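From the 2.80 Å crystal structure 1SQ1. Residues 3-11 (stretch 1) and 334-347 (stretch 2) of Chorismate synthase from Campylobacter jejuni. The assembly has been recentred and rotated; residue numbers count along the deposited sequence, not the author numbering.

Stretch 1, residues 3-11: TFGTRLKFT
Stretch 2, residues 334-347: AMVRLVLADCLLLN

Asp342, on the helix 334-346, receives three backbone hydrogen bonds from the loop of stretch 1. Thr6 N donates to Asp342 OD1 at 2.9 Å. Arg7 N and Leu8 N both donate to Asp342 OD2, at 3.1 and 3.2 Å. The carboxylate thus accepts three successive amides of a turn; Asp342 chi1 is t. Leu8 CA and Asp342 CA, 5.0 Å apart, set the register.

The turn links strand 3-4 to a strand that runs through Phe10 and Thr11. Gly5 has phi/psi 105/153, where a CB would jam against the preceding carbonyl and clash with Leu8 O. Thr6 (-79/-66), Arg7 (-98/-35) and Leu8 (-104/78) complete the bend. Lys9 points away from the helix; its NZ ties the turn together, donating to Gly5 O (2.8 Å) and Thr6 O (2.9 Å).

Apolar side chains pack around this polar centre. Leu8 CG lies 3.9 Å from Leu345 CD1, and Leu8 CD1 4.1 Å from Ala341 CB. Leu346 (m, t) brings CD2 to 3.6 Å from both Thr6 CG2 and Arg7 CB. Phe10 CB meets Leu338 CD2 at 3.8 Å. Phe4 (chi1 t) takes selenomethionine Met335 (m, m, m) over one ring face, CE to Phe4 CE1 3.6 Å, a CH-pi contact. Val339 CG2 sits at the ring edge, 3.9 Å from Phe4 CZ.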

# COMPACT_ATOMS: atom_id res chain seq x y z
N THR A 3 -7.58 5.41 -6.06
CA THR A 3 -7.80 5.25 -4.63
C THR A 3 -6.86 6.18 -3.88
O THR A 3 -5.74 6.42 -4.31
CB THR A 3 -7.56 3.81 -4.18
OG1 THR A 3 -8.47 2.94 -4.87
CG2 THR A 3 -7.79 3.69 -2.69
N PHE A 4 -7.32 6.68 -2.74
CA PHE A 4 -6.53 7.61 -1.96
C PHE A 4 -6.63 7.39 -0.45
O PHE A 4 -7.71 7.10 0.08
CB PHE A 4 -6.97 9.03 -2.33
CG PHE A 4 -6.31 10.11 -1.52
CD1 PHE A 4 -7.06 10.87 -0.64
CD2 PHE A 4 -4.96 10.39 -1.68
CE1 PHE A 4 -6.48 11.90 0.08
CE2 PHE A 4 -4.36 11.43 -0.97
CZ PHE A 4 -5.12 12.19 -0.08
N GLY A 5 -5.50 7.54 0.24
CA GLY A 5 -5.45 7.39 1.68
C GLY A 5 -4.82 6.10 2.18
O GLY A 5 -4.83 5.08 1.48
N THR A 6 -4.27 6.14 3.39
CA THR A 6 -3.66 4.97 4.01
C THR A 6 -4.73 4.05 4.60
O THR A 6 -4.92 2.93 4.13
CB THR A 6 -2.73 5.35 5.16
OG1 THR A 6 -1.84 6.39 4.74
CG2 THR A 6 -1.93 4.15 5.58
N ARG A 7 -5.43 4.53 5.62
CA ARG A 7 -6.47 3.74 6.27
C ARG A 7 -7.88 4.07 5.76
O ARG A 7 -8.73 3.18 5.68
CB ARG A 7 -6.39 3.94 7.79
CG ARG A 7 -7.23 2.98 8.61
CD ARG A 7 -6.53 1.63 8.77
NE ARG A 7 -7.38 0.60 9.38
CZ ARG A 7 -8.57 0.22 8.91
NH1 ARG A 7 -9.26 -0.73 9.52
NH2 ARG A 7 -9.09 0.81 7.84
N LEU A 8 -8.12 5.34 5.44
CA LEU A 8 -9.42 5.81 4.93
C LEU A 8 -9.27 6.02 3.41
O LEU A 8 -9.14 7.15 2.93
CB LEU A 8 -9.81 7.13 5.59
CG LEU A 8 -11.30 7.45 5.80
CD1 LEU A 8 -11.64 8.81 5.21
CD2 LEU A 8 -12.15 6.36 5.19
N LYS A 9 -9.31 4.92 2.67
CA LYS A 9 -9.16 4.91 1.23
C LYS A 9 -10.33 5.45 0.44
O LYS A 9 -11.41 4.90 0.49
CB LYS A 9 -8.87 3.48 0.79
CG LYS A 9 -7.65 2.89 1.44
CD LYS A 9 -7.18 1.63 0.75
CE LYS A 9 -5.89 1.18 1.38
NZ LYS A 9 -4.91 2.29 1.32
N PHE A 10 -10.10 6.52 -0.32
CA PHE A 10 -11.15 7.11 -1.15
C PHE A 10 -10.94 6.67 -2.59
O PHE A 10 -9.83 6.75 -3.10
CB PHE A 10 -11.08 8.63 -1.06
CG PHE A 10 -11.84 9.34 -2.15
CD1 PHE A 10 -11.15 9.95 -3.21
CD2 PHE A 10 -13.22 9.43 -2.11
CE1 PHE A 10 -11.84 10.64 -4.22
CE2 PHE A 10 -13.92 10.12 -3.11
CZ PHE A 10 -13.22 10.72 -4.17
N THR A 11 -11.99 6.21 -3.24
CA THR A 11 -11.88 5.77 -4.63
C THR A 11 -12.99 6.32 -5.52
O THR A 11 -14.17 6.17 -5.21
CB THR A 11 -11.90 4.23 -4.73
OG1 THR A 11 -10.86 3.69 -3.92
CG2 THR A 11 -11.69 3.78 -6.17
N ALA A 334 -12.77 19.41 0.70
CA ALA A 334 -13.00 17.97 0.68
C ALA A 334 -11.70 17.20 0.87
O ALA A 334 -11.62 16.31 1.71
CB ALA A 334 -13.67 17.56 -0.62
N MSE A 335 -10.68 17.55 0.09
CA MSE A 335 -9.39 16.89 0.18
C MSE A 335 -8.75 17.00 1.56
O MSE A 335 -8.23 16.02 2.09
CB MSE A 335 -8.41 17.44 -0.87
CG MSE A 335 -8.78 17.15 -2.31
SE MSE A 335 -9.24 15.30 -2.66
CE MSE A 335 -7.54 14.42 -2.33
N VAL A 336 -8.78 18.20 2.15
CA VAL A 336 -8.18 18.36 3.47
C VAL A 336 -9.01 17.57 4.47
O VAL A 336 -8.51 17.13 5.51
CB VAL A 336 -8.13 19.84 3.89
CG1 VAL A 336 -7.58 19.94 5.30
CG2 VAL A 336 -7.24 20.62 2.93
N ARG A 337 -10.27 17.36 4.14
CA ARG A 337 -11.16 16.61 5.00
C ARG A 337 -10.69 15.16 4.99
O ARG A 337 -10.34 14.62 6.05
CB ARG A 337 -12.58 16.66 4.46
CG ARG A 337 -13.63 16.93 5.51
CD ARG A 337 -13.98 18.41 5.59
NE ARG A 337 -14.94 18.83 4.57
CZ ARG A 337 -15.76 19.87 4.73
NH1 ARG A 337 -15.71 20.58 5.86
NH2 ARG A 337 -16.60 20.23 3.77
N LEU A 338 -10.67 14.55 3.81
CA LEU A 338 -10.24 13.15 3.66
C LEU A 338 -8.93 12.87 4.39
O LEU A 338 -8.83 11.91 5.15
CB LEU A 338 -10.09 12.80 2.18
CG LEU A 338 -11.39 12.69 1.36
CD1 LEU A 338 -11.06 12.95 -0.08
CD2 LEU A 338 -12.04 11.33 1.51
N VAL A 339 -7.93 13.71 4.16
CA VAL A 339 -6.66 13.51 4.83
C VAL A 339 -6.82 13.47 6.35
O VAL A 339 -6.51 12.46 6.98
CB VAL A 339 -5.66 14.62 4.46
CG1 VAL A 339 -4.33 14.37 5.13
CG2 VAL A 339 -5.49 14.68 2.95
N LEU A 340 -7.32 14.56 6.95
CA LEU A 340 -7.50 14.61 8.40
C LEU A 340 -8.27 13.42 8.96
O LEU A 340 -7.88 12.84 9.98
CB LEU A 340 -8.18 15.91 8.84
CG LEU A 340 -7.26 17.13 8.86
CD1 LEU A 340 -8.05 18.35 9.26
CD2 LEU A 340 -6.08 16.90 9.79
N ALA A 341 -9.37 13.04 8.31
CA ALA A 341 -10.16 11.92 8.76
C ALA A 341 -9.36 10.65 8.58
O ALA A 341 -9.68 9.61 9.15
CB ALA A 341 -11.44 11.84 7.98
N ASP A 342 -8.32 10.73 7.75
CA ASP A 342 -7.46 9.57 7.51
C ASP A 342 -6.41 9.48 8.63
O ASP A 342 -6.22 8.41 9.21
CB ASP A 342 -6.81 9.66 6.12
CG ASP A 342 -5.97 8.43 5.76
OD1 ASP A 342 -5.28 8.49 4.72
OD2 ASP A 342 -5.98 7.42 6.49
N CYS A 343 -5.75 10.59 8.97
CA CYS A 343 -4.75 10.55 10.04
C CYS A 343 -5.40 10.23 11.37
O CYS A 343 -4.78 9.64 12.26
CB CYS A 343 -4.05 11.90 10.20
SG CYS A 343 -3.34 12.59 8.71
N LEU A 344 -6.66 10.63 11.49
CA LEU A 344 -7.44 10.42 12.71
C LEU A 344 -7.56 8.93 13.03
O LEU A 344 -7.49 8.53 14.19
CB LEU A 344 -8.83 11.06 12.53
CG LEU A 344 -9.65 11.46 13.75
CD1 LEU A 344 -10.83 12.31 13.32
CD2 LEU A 344 -10.12 10.22 14.44
N LEU A 345 -7.72 8.12 11.99
CA LEU A 345 -7.83 6.67 12.15
C LEU A 345 -6.42 6.06 12.28
O LEU A 345 -6.19 5.17 13.10
CB LEU A 345 -8.57 6.07 10.95
CG LEU A 345 -10.01 6.59 10.80
CD1 LEU A 345 -10.58 6.26 9.42
CD2 LEU A 345 -10.86 5.99 11.88
N LEU A 346 -5.47 6.56 11.50
CA LEU A 346 -4.11 6.06 11.57
C LEU A 346 -3.48 6.21 12.94
O LEU A 346 -2.76 5.33 13.40
CB LEU A 346 -3.23 6.78 10.57
CG LEU A 346 -3.42 6.43 9.10
CD1 LEU A 346 -2.52 7.33 8.27
CD2 LEU A 346 -3.11 4.95 8.87
N ASN A 347 -3.74 7.34 13.58
CA ASN A 347 -3.16 7.63 14.88
C ASN A 347 -3.92 6.99 16.04
O ASN A 347 -3.63 7.24 17.21
CB ASN A 347 -3.10 9.13 15.06
CG ASN A 347 -2.14 9.54 16.14
OD1 ASN A 347 -0.93 9.40 15.99
ND2 ASN A 347 -2.67 10.04 17.25